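Local coordinates for protein digeranylgeranylglycerophospholipid reductase (Sulfolobus acidocaldarius, PDB 4OPC) that reduces the double bonds of geranylgeranyl chains in archaeal membrane-lipid precursors, using one bound FAD per subunit to give saturated archaeols, at residues D180-V185 with T272-Y277; F351-Q356 with E447-L452. All blocks are in the same frame, centred on the assembly; numbering follows the deposited sequence.

Contact 1: residues D180-V185 with T272-Y277; sequences DKDADV and TRRPLY. With PGT ((1S)-2-{[{[(2R)-2,3-dihydroxypropyl]oxy}(hydroxy)phosphoryl]oxy}-1-[(palmitoyloxy)methyl]ethyl stearate), chain C.
Asp-182 carries CG beside its backbone N (chi1 -73°), Arg-273 sets its own between N and the carbonyl carbon (chi1 51°), and the two side chains cross with Asp-182 CB 4.0 Å from Arg-273 CD. Here the edge strand 261-271 of the large mixed sheet runs out into a loop beside the start of its antiparallel neighbour, strand 183-193. Thr-272 N prolongs the pairing with a 2.8 Å bond to Asp-182 O. Asp-182 OD1 forms a salt bridge with Arg-352 of helix 332-357, whereas OD2 makes a long salt bridge to Arg-274 NH1 at 3.9 Å. One water bridges OD2 to Arg-274 NH1; a second links OD2 to Arg-273 NH2. The guanidiniums lie face to face, Arg-274 CZ 3.9 Å above the centre of that of Arg-273, and the acids Glu-176 and Asp-349 probably offset their like charges. An alanine in place of Arg-273 would probably leave Glu-176 without its guanidinium partner, strip one face of Arg-274 of its cover, and deprive the carbonyls of Arg-274 and Pro-275 of the NE and NH1 donors. Arg-274 itself is held side-on, NE (2.9 Å) and NH2 (3.3 Å) both bonding Tyr-277 OH.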
loop_
_atom_site.group_PDB
_atom_site.type_symbol
_atom_site.label_atom_id
_atom_site.label_comp_id
_atom_site.label_asym_id
_atom_site.label_seq_id
_atom_site.Cartn_x
_atom_site.Cartn_y
_atom_site.Cartn_z
ATOM N N ASP A 180 -7.193 -9.692 -10.661
ATOM C CA ASP A 180 -5.843 -10.241 -10.545
ATOM C C ASP A 180 -4.773 -9.299 -11.119
ATOM O O ASP A 180 -3.644 -9.285 -10.665
ATOM C CB ASP A 180 -5.743 -11.599 -11.261
ATOM C CG ASP A 180 -6.513 -12.708 -10.560
ATOM O OD1 ASP A 180 -6.876 -12.563 -9.372
ATOM O OD2 ASP A 180 -6.743 -13.748 -11.206
ATOM N N LYS A 181 -5.148 -8.517 -12.125
ATOM C CA LYS A 181 -4.203 -7.588 -12.740
ATOM C C LYS A 181 -4.027 -6.309 -11.932
ATOM O O LYS A 181 -3.205 -5.459 -12.304
ATOM C CB LYS A 181 -4.648 -7.236 -14.158
ATOM C CG LYS A 181 -4.531 -8.402 -15.146
ATOM C CD LYS A 181 -5.071 -8.056 -16.534
ATOM C CE LYS A 181 -6.586 -7.936 -16.507
ATOM N NZ LYS A 181 -7.228 -9.123 -15.858
ATOM N N ASP A 182 -4.765 -6.172 -10.826
ATOM C CA ASP A 182 -4.669 -4.991 -9.962
ATOM C C ASP A 182 -3.831 -5.283 -8.715
ATOM O O ASP A 182 -3.980 -4.623 -7.677
ATOM C CB ASP A 182 -6.064 -4.491 -9.571
ATOM C CG ASP A 182 -6.802 -3.813 -10.713
ATOM O OD1 ASP A 182 -6.208 -3.521 -11.774
ATOM O OD2 ASP A 182 -8.013 -3.559 -10.558
ATOM N N ALA A 183 -2.926 -6.256 -8.819
ATOM C CA ALA A 183 -1.942 -6.509 -7.775
ATOM C C ALA A 183 -0.672 -7.015 -8.422
ATOM O O ALA A 183 -0.684 -7.450 -9.582
ATOM C CB ALA A 183 -2.470 -7.543 -6.764
ATOM N N ASP A 184 0.424 -6.899 -7.689
ATOM C CA ASP A 184 1.675 -7.519 -8.077
ATOM C C ASP A 184 2.024 -8.613 -7.068
ATOM O O ASP A 184 1.610 -8.569 -5.915
ATOM C CB ASP A 184 2.808 -6.476 -8.158
ATOM C CG ASP A 184 2.801 -5.684 -9.470
ATOM O OD1 ASP A 184 1.707 -5.476 -10.035
ATOM O OD2 ASP A 184 3.891 -5.256 -9.938
ATOM N N VAL A 185 2.795 -9.590 -7.509
ATOM C CA VAL A 185 3.439 -10.487 -6.574
ATOM C C VAL A 185 4.849 -9.918 -6.466
ATOM O O VAL A 185 5.441 -9.478 -7.465
ATOM C CB VAL A 185 3.426 -11.956 -7.046
ATOM C CG1 VAL A 185 4.014 -12.095 -8.411
ATOM C CG2 VAL A 185 4.182 -12.849 -6.061
ATOM N N THR A 272 -2.334 -2.911 -6.180
ATOM C CA THR A 272 -1.820 -1.748 -6.901
ATOM C C THR A 272 -2.950 -0.994 -7.581
ATOM O O THR A 272 -2.937 -0.801 -8.786
ATOM C CB THR A 272 -0.802 -2.160 -7.984
ATOM O OG1 THR A 272 -1.444 -3.016 -8.942
ATOM C CG2 THR A 272 0.403 -2.895 -7.387
ATOM N N ARG A 273 -3.925 -0.542 -6.815
ATOM C CA ARG A 273 -5.106 0.108 -7.384
ATOM C C ARG A 273 -5.666 1.166 -6.442
ATOM O O ARG A 273 -5.176 1.338 -5.314
ATOM C CB ARG A 273 -6.197 -0.928 -7.680
ATOM C CG ARG A 273 -6.523 -1.840 -6.510
ATOM C CD ARG A 273 -7.945 -2.407 -6.661
ATOM N NE ARG A 273 -8.948 -1.440 -6.211
ATOM C CZ ARG A 273 -10.253 -1.681 -6.168
ATOM N NH1 ARG A 273 -11.089 -0.771 -5.666
ATOM N NH2 ARG A 273 -10.734 -2.837 -6.615
ATOM N N ARG A 274 -6.689 1.877 -6.916
ATOM C CA ARG A 274 -7.491 2.771 -6.085
ATOM C C ARG A 274 -7.987 2.019 -4.840
ATOM O O ARG A 274 -8.074 0.789 -4.841
ATOM C CB ARG A 274 -8.672 3.281 -6.908
ATOM C CG ARG A 274 -9.614 2.172 -7.326
ATOM C CD ARG A 274 -10.264 2.443 -8.691
ATOM N NE ARG A 274 -11.134 1.327 -9.054
ATOM C CZ ARG A 274 -10.714 0.181 -9.583
ATOM N NH1 ARG A 274 -9.425 -0.019 -9.826
ATOM N NH2 ARG A 274 -11.591 -0.772 -9.868
ATOM N N PRO A 275 -8.317 2.745 -3.763
ATOM C CA PRO A 275 -8.756 2.015 -2.563
ATOM C C PRO A 275 -10.117 1.344 -2.743
ATOM O O PRO A 275 -10.796 1.537 -3.756
ATOM C CB PRO A 275 -8.833 3.104 -1.485
ATOM C CG PRO A 275 -8.912 4.402 -2.230
ATOM C CD PRO A 275 -8.252 4.202 -3.560
ATOM N N LEU A 276 -10.510 0.534 -1.759
ATOM C CA LEU A 276 -11.875 0.021 -1.714
ATOM C C LEU A 276 -12.837 1.176 -1.929
ATOM O O LEU A 276 -12.668 2.233 -1.324
ATOM C CB LEU A 276 -12.162 -0.543 -0.323
ATOM C CG LEU A 276 -11.994 -2.007 0.065
ATOM C CD1 LEU A 276 -12.717 -2.233 1.396
ATOM C CD2 LEU A 276 -12.486 -2.974 -0.992
ATOM N N TYR A 277 -13.843 0.984 -2.781
ATOM C CA TYR A 277 -14.777 2.062 -3.092
ATOM C C TYR A 277 -15.401 2.667 -1.841
ATOM O O TYR A 277 -15.552 3.888 -1.755
ATOM C CB TYR A 277 -15.850 1.593 -4.065
ATOM C CG TYR A 277 -15.371 1.520 -5.492
ATOM C CD1 TYR A 277 -14.751 2.611 -6.088
ATOM C CD2 TYR A 277 -15.520 0.363 -6.242
ATOM C CE1 TYR A 277 -14.323 2.557 -7.406
ATOM C CE2 TYR A 277 -15.086 0.303 -7.562
ATOM C CZ TYR A 277 -14.485 1.400 -8.120
ATOM O OH TYR A 277 -14.050 1.358 -9.432
HETATM C C48 PGT C . 4.341 -0.370 -11.939
HETATM C C47 PGT C . 3.199 -0.615 -10.975
HETATM C C46 PGT C . 3.593 -1.701 -9.995
HETATM C C45 PGT C . 4.879 -1.306 -9.296
HETATM C C44 PGT C . 4.974 -1.969 -7.939
HETATM C C43 PGT C . 5.986 -3.099 -7.983
HETATM C C42 PGT C . 5.931 -3.844 -6.668
HETATM C C41 PGT C . 6.442 -2.917 -5.593
HETATM C C40 PGT C . 7.036 -3.710 -4.455
HETATM C C39 PGT C . 8.104 -2.848 -3.822
HETATM C C38 PGT C . 7.499 -1.540 -3.379
HETATM C C37 PGT C . 8.607 -0.627 -2.911
HETATM C C36 PGT C . 7.979 0.634 -2.371
HETATM C C35 PGT C . 9.018 1.716 -2.198
HETATM C C34 PGT C . 8.352 2.941 -1.600
HETATM C C33 PGT C . 9.240 4.162 -1.699
HETATM C C32 PGT C . 9.095 5.041 -0.471
HETATM C C31 PGT C . 7.859 5.924 -0.529
HETATM O O31 PGT C . 7.081 5.882 0.406
HETATM O O2 PGT C . 7.589 6.774 -1.631
HETATM C C2 PGT C . 7.892 8.148 -1.474
HETATM C C1 PGT C . 6.823 8.916 -0.725
HETATM O O3P PGT C . 5.857 8.158 -0.023
HETATM P P PGT C . 4.341 8.276 -0.474
HETATM O O1P PGT C . 4.386 8.285 -1.987
HETATM O O2P PGT C . 3.509 7.105 0.026
HETATM O O4P PGT C . 3.648 9.618 0.029
HETATM C C4 PGT C . 4.381 10.721 0.523
HETATM C C5 PGT C . 3.473 11.897 0.802
HETATM O O5 PGT C . 3.582 12.263 2.158
HETATM C C6 PGT C . 2.046 11.522 0.481
HETATM O O6 PGT C . 1.285 11.369 1.657
HETATM C C3 PGT C . 7.982 8.859 -2.812
HETATM O O3 PGT C . 9.050 8.415 -3.613
HETATM C C11 PGT C . 8.745 8.454 -4.988
HETATM O O11 PGT C . 8.187 9.426 -5.456
HETATM C C12 PGT C . 9.102 7.282 -5.878
HETATM C C13 PGT C . 9.126 7.703 -7.332
HETATM C C14 PGT C . 9.462 6.499 -8.188
HETATM C C15 PGT C . 8.197 5.890 -8.755
HETATM C C16 PGT C . 8.541 4.776 -9.721
HETATM C C17 PGT C . 7.789 5.002 -11.015
HETATM C C18 PGT C . 8.331 4.108 -12.109
HETATM C C19 PGT C . 7.787 4.556 -13.450
HETATM C C20 PGT C . 8.411 5.872 -13.872
HETATM C C21 PGT C . 9.102 5.702 -15.210
HETATM C C22 PGT C . 9.036 6.987 -16.009
HETATM C C23 PGT C . 9.150 6.650 -17.480
HETATM C C24 PGT C . 8.813 7.860 -18.323
HETATM C C25 PGT C . 7.737 7.501 -19.325
HETATM C C26 PGT C . 6.581 8.472 -19.202
HETATM O O HOH W 1 -0.449 -4.378 -11.133
HETATM O O HOH W 2 -9.873 -4.475 -8.947
HETATM O O HOH W 3 -9.670 -2.144 -11.822
#

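Contact 2: residues F351-Q356 with E447-L452; sequences FRRFLQ and EFNKSL
Arg-353 of helix 332-357 reaches across to Phe-448 and Asn-449 of the C-terminal helix 434-452. Its CB rests on the edge of the Phe-448 ring, 3.8 Å from CE2. CG lies on its own helix over the rim of the Arg-352 guanidinium, and from there the chain runs extended to NE. CD comes 3.6 Å from Asn-449 OD1. NE turns to a salt bridge with Asp-349, a turn earlier in the same helix. At the tip NH1 donates to Asn-449 OD1 over 2.9 Å, on a lone pair in the amide plane; guanidinium and amide are almost coplanar, 11° apart. Water 4 joins the same two groups, accepting from NH1 and from Asn-449 ND2, and this probably helps to fix which way round the amide lies. Next along, Leu-452 leans CD1 on the backbone, 3.8 Å from Phe-354 CA, while its CD2 meets the edge of the Phe-354 ring at CD1 (4.4 Å). That ring also packs on Leu-410 and Val-413 of helix 410-425, and Ser-416 of the same helix touches Phe-448. The segment axes pass 10.6 Å apart at only 16°, the geometry of two near-parallel helices packed side by side, with helix 410-425 against both, in the C-terminal helical part of the fold, where Leu-355 and Gln-356 line the lipid pocket.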
loop_
_atom_site.group_PDB
_atom_site.type_symbol
_atom_site.label_atom_id
_atom_site.label_comp_id
_atom_site.label_asym_id
_atom_site.label_seq_id
_atom_site.Cartn_x
_atom_site.Cartn_y
_atom_site.Cartn_z
ATOM N N PHE A 351 -2.444 6.009 -14.210
ATOM C CA PHE A 351 -1.075 6.182 -14.675
ATOM C C PHE A 351 -0.320 4.849 -14.704
ATOM O O PHE A 351 0.368 4.543 -15.686
ATOM C CB PHE A 351 -0.371 7.250 -13.821
ATOM C CG PHE A 351 0.932 7.742 -14.385
ATOM C CD1 PHE A 351 1.063 8.071 -15.726
ATOM C CD2 PHE A 351 2.018 7.929 -13.554
ATOM C CE1 PHE A 351 2.272 8.533 -16.228
ATOM C CE2 PHE A 351 3.224 8.396 -14.056
ATOM C CZ PHE A 351 3.338 8.709 -15.394
ATOM N N ARG A 352 -0.489 4.037 -13.660
ATOM C CA ARG A 352 0.100 2.701 -13.614
ATOM C C ARG A 352 -0.239 1.851 -14.843
ATOM O O ARG A 352 0.621 1.150 -15.380
ATOM C CB ARG A 352 -0.361 1.959 -12.342
ATOM C CG ARG A 352 -0.367 0.436 -12.506
ATOM C CD ARG A 352 -0.996 -0.300 -11.354
ATOM N NE ARG A 352 -2.461 -0.335 -11.376
ATOM C CZ ARG A 352 -3.176 -1.335 -11.884
ATOM N NH1 ARG A 352 -2.561 -2.371 -12.423
ATOM N NH2 ARG A 352 -4.499 -1.330 -11.801
ATOM N N ARG A 353 -1.499 1.876 -15.253
ATOM C CA ARG A 353 -1.958 1.050 -16.364
ATOM C C ARG A 353 -1.215 1.422 -17.635
ATOM O O ARG A 353 -0.813 0.564 -18.421
ATOM C CB ARG A 353 -3.462 1.222 -16.549
ATOM C CG ARG A 353 -4.272 0.609 -15.425
ATOM C CD ARG A 353 -5.683 1.171 -15.384
ATOM N NE ARG A 353 -6.286 0.843 -14.099
ATOM C CZ ARG A 353 -7.339 0.052 -13.931
ATOM N NH1 ARG A 353 -7.970 -0.469 -14.975
ATOM N NH2 ARG A 353 -7.779 -0.198 -12.710
ATOM N N PHE A 354 -1.022 2.719 -17.835
ATOM C CA PHE A 354 -0.218 3.209 -18.930
ATOM C C PHE A 354 1.235 2.720 -18.834
ATOM O O PHE A 354 1.769 2.157 -19.793
ATOM C CB PHE A 354 -0.303 4.740 -18.937
ATOM C CG PHE A 354 0.638 5.418 -19.894
ATOM C CD1 PHE A 354 0.437 5.356 -21.270
ATOM C CD2 PHE A 354 1.713 6.146 -19.408
ATOM C CE1 PHE A 354 1.305 6.018 -22.137
ATOM C CE2 PHE A 354 2.578 6.802 -20.268
ATOM C CZ PHE A 354 2.372 6.741 -21.630
ATOM N N LEU A 355 1.868 2.939 -17.685
ATOM C CA LEU A 355 3.270 2.571 -17.523
ATOM C C LEU A 355 3.479 1.075 -17.751
ATOM O O LEU A 355 4.459 0.673 -18.370
ATOM C CB LEU A 355 3.775 2.975 -16.129
ATOM C CG LEU A 355 3.772 4.481 -15.852
ATOM C CD1 LEU A 355 4.176 4.731 -14.405
ATOM C CD2 LEU A 355 4.696 5.240 -16.809
ATOM N N GLN A 356 2.554 0.256 -17.249
ATOM C CA GLN A 356 2.684 -1.196 -17.404
ATOM C C GLN A 356 2.590 -1.665 -18.856
ATOM O O GLN A 356 3.014 -2.775 -19.167
ATOM C CB GLN A 356 1.655 -1.923 -16.542
ATOM C CG GLN A 356 1.964 -1.851 -15.053
ATOM C CD GLN A 356 0.869 -2.456 -14.199
ATOM O OE1 GLN A 356 -0.319 -2.236 -14.437
ATOM N NE2 GLN A 356 1.262 -3.223 -13.190
ATOM N N GLU A 447 -13.318 2.705 -20.135
ATOM C CA GLU A 447 -12.964 3.473 -21.326
ATOM C C GLU A 447 -11.456 3.653 -21.439
ATOM O O GLU A 447 -10.894 3.577 -22.533
ATOM C CB GLU A 447 -13.645 4.841 -21.314
ATOM C CG GLU A 447 -15.152 4.804 -21.406
ATOM C CD GLU A 447 -15.761 6.192 -21.365
ATOM O OE1 GLU A 447 -15.192 7.111 -21.998
ATOM O OE2 GLU A 447 -16.803 6.367 -20.696
ATOM N N PHE A 448 -10.790 3.886 -20.314
ATOM C CA PHE A 448 -9.347 4.050 -20.358
ATOM C C PHE A 448 -8.637 2.768 -20.784
ATOM O O PHE A 448 -7.744 2.800 -21.624
ATOM C CB PHE A 448 -8.784 4.560 -19.028
ATOM C CG PHE A 448 -7.301 4.771 -19.070
ATOM C CD1 PHE A 448 -6.774 5.832 -19.782
ATOM C CD2 PHE A 448 -6.435 3.875 -18.465
ATOM C CE1 PHE A 448 -5.411 6.025 -19.865
ATOM C CE2 PHE A 448 -5.069 4.060 -18.546
ATOM C CZ PHE A 448 -4.557 5.131 -19.244
ATOM N N ASN A 449 -9.039 1.638 -20.210
ATOM C CA ASN A 449 -8.457 0.354 -20.591
ATOM C C ASN A 449 -8.564 0.122 -22.088
ATOM O O ASN A 449 -7.621 -0.338 -22.730
ATOM C CB ASN A 449 -9.152 -0.805 -19.869
ATOM C CG ASN A 449 -8.863 -0.843 -18.382
ATOM O OD1 ASN A 449 -7.858 -0.308 -17.903
ATOM N ND2 ASN A 449 -9.748 -1.490 -17.637
ATOM N N LYS A 450 -9.727 0.444 -22.640
ATOM C CA LYS A 450 -9.979 0.250 -24.061
ATOM C C LYS A 450 -9.057 1.135 -24.900
ATOM O O LYS A 450 -8.620 0.748 -25.986
ATOM C CB LYS A 450 -11.452 0.530 -24.383
ATOM C CG LYS A 450 -11.846 0.214 -25.818
ATOM C CD LYS A 450 -13.331 0.441 -26.057
ATOM C CE LYS A 450 -13.698 0.205 -27.518
ATOM N NZ LYS A 450 -12.924 1.094 -28.431
ATOM N N SER A 451 -8.739 2.315 -24.379
ATOM C CA SER A 451 -7.893 3.254 -25.112
ATOM C C SER A 451 -6.461 2.750 -25.280
ATOM O O SER A 451 -5.769 3.160 -26.209
ATOM C CB SER A 451 -7.889 4.628 -24.440
ATOM O OG SER A 451 -6.925 4.685 -23.402
ATOM N N LEU A 452 -6.019 1.865 -24.392
ATOM C CA LEU A 452 -4.656 1.343 -24.465
ATOM C C LEU A 452 -4.552 0.035 -25.239
ATOM O O LEU A 452 -3.453 -0.392 -25.590
ATOM C CB LEU A 452 -4.075 1.136 -23.067
ATOM C CG LEU A 452 -3.958 2.370 -22.181
ATOM C CD1 LEU A 452 -3.294 1.996 -20.859
ATOM C CD2 LEU A 452 -3.191 3.482 -22.871
HETATM O O HOH W 4 -10.085 -2.489 -14.879
#

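Overall arrangement
Along the chain the two contacts come in series: contact 1 closes at 272-277 before contact 2 opens at 351-356. Their centres lie 14 Å apart, with contact 1 about 9 Å from the centre of the chain and contact 2, which includes the C-terminal helix 434-452, about 20 Å from it. Arg-352 joins them, its NH2 forming a 2.8 Å salt bridge with Asp-182 OD1, so the start of strand 183-193, next to the outermost strand of the eight-stranded sheet, is tied to helix 332-357. Helix 434-452 spans both, packing on Arg-274 and Tyr-277 as well as on segment 351-356. Asp-184, Leu-355 and Gln-356 all line the pocket of the bound phospholipid, so both the sheet and helix 332-357 contribute to it.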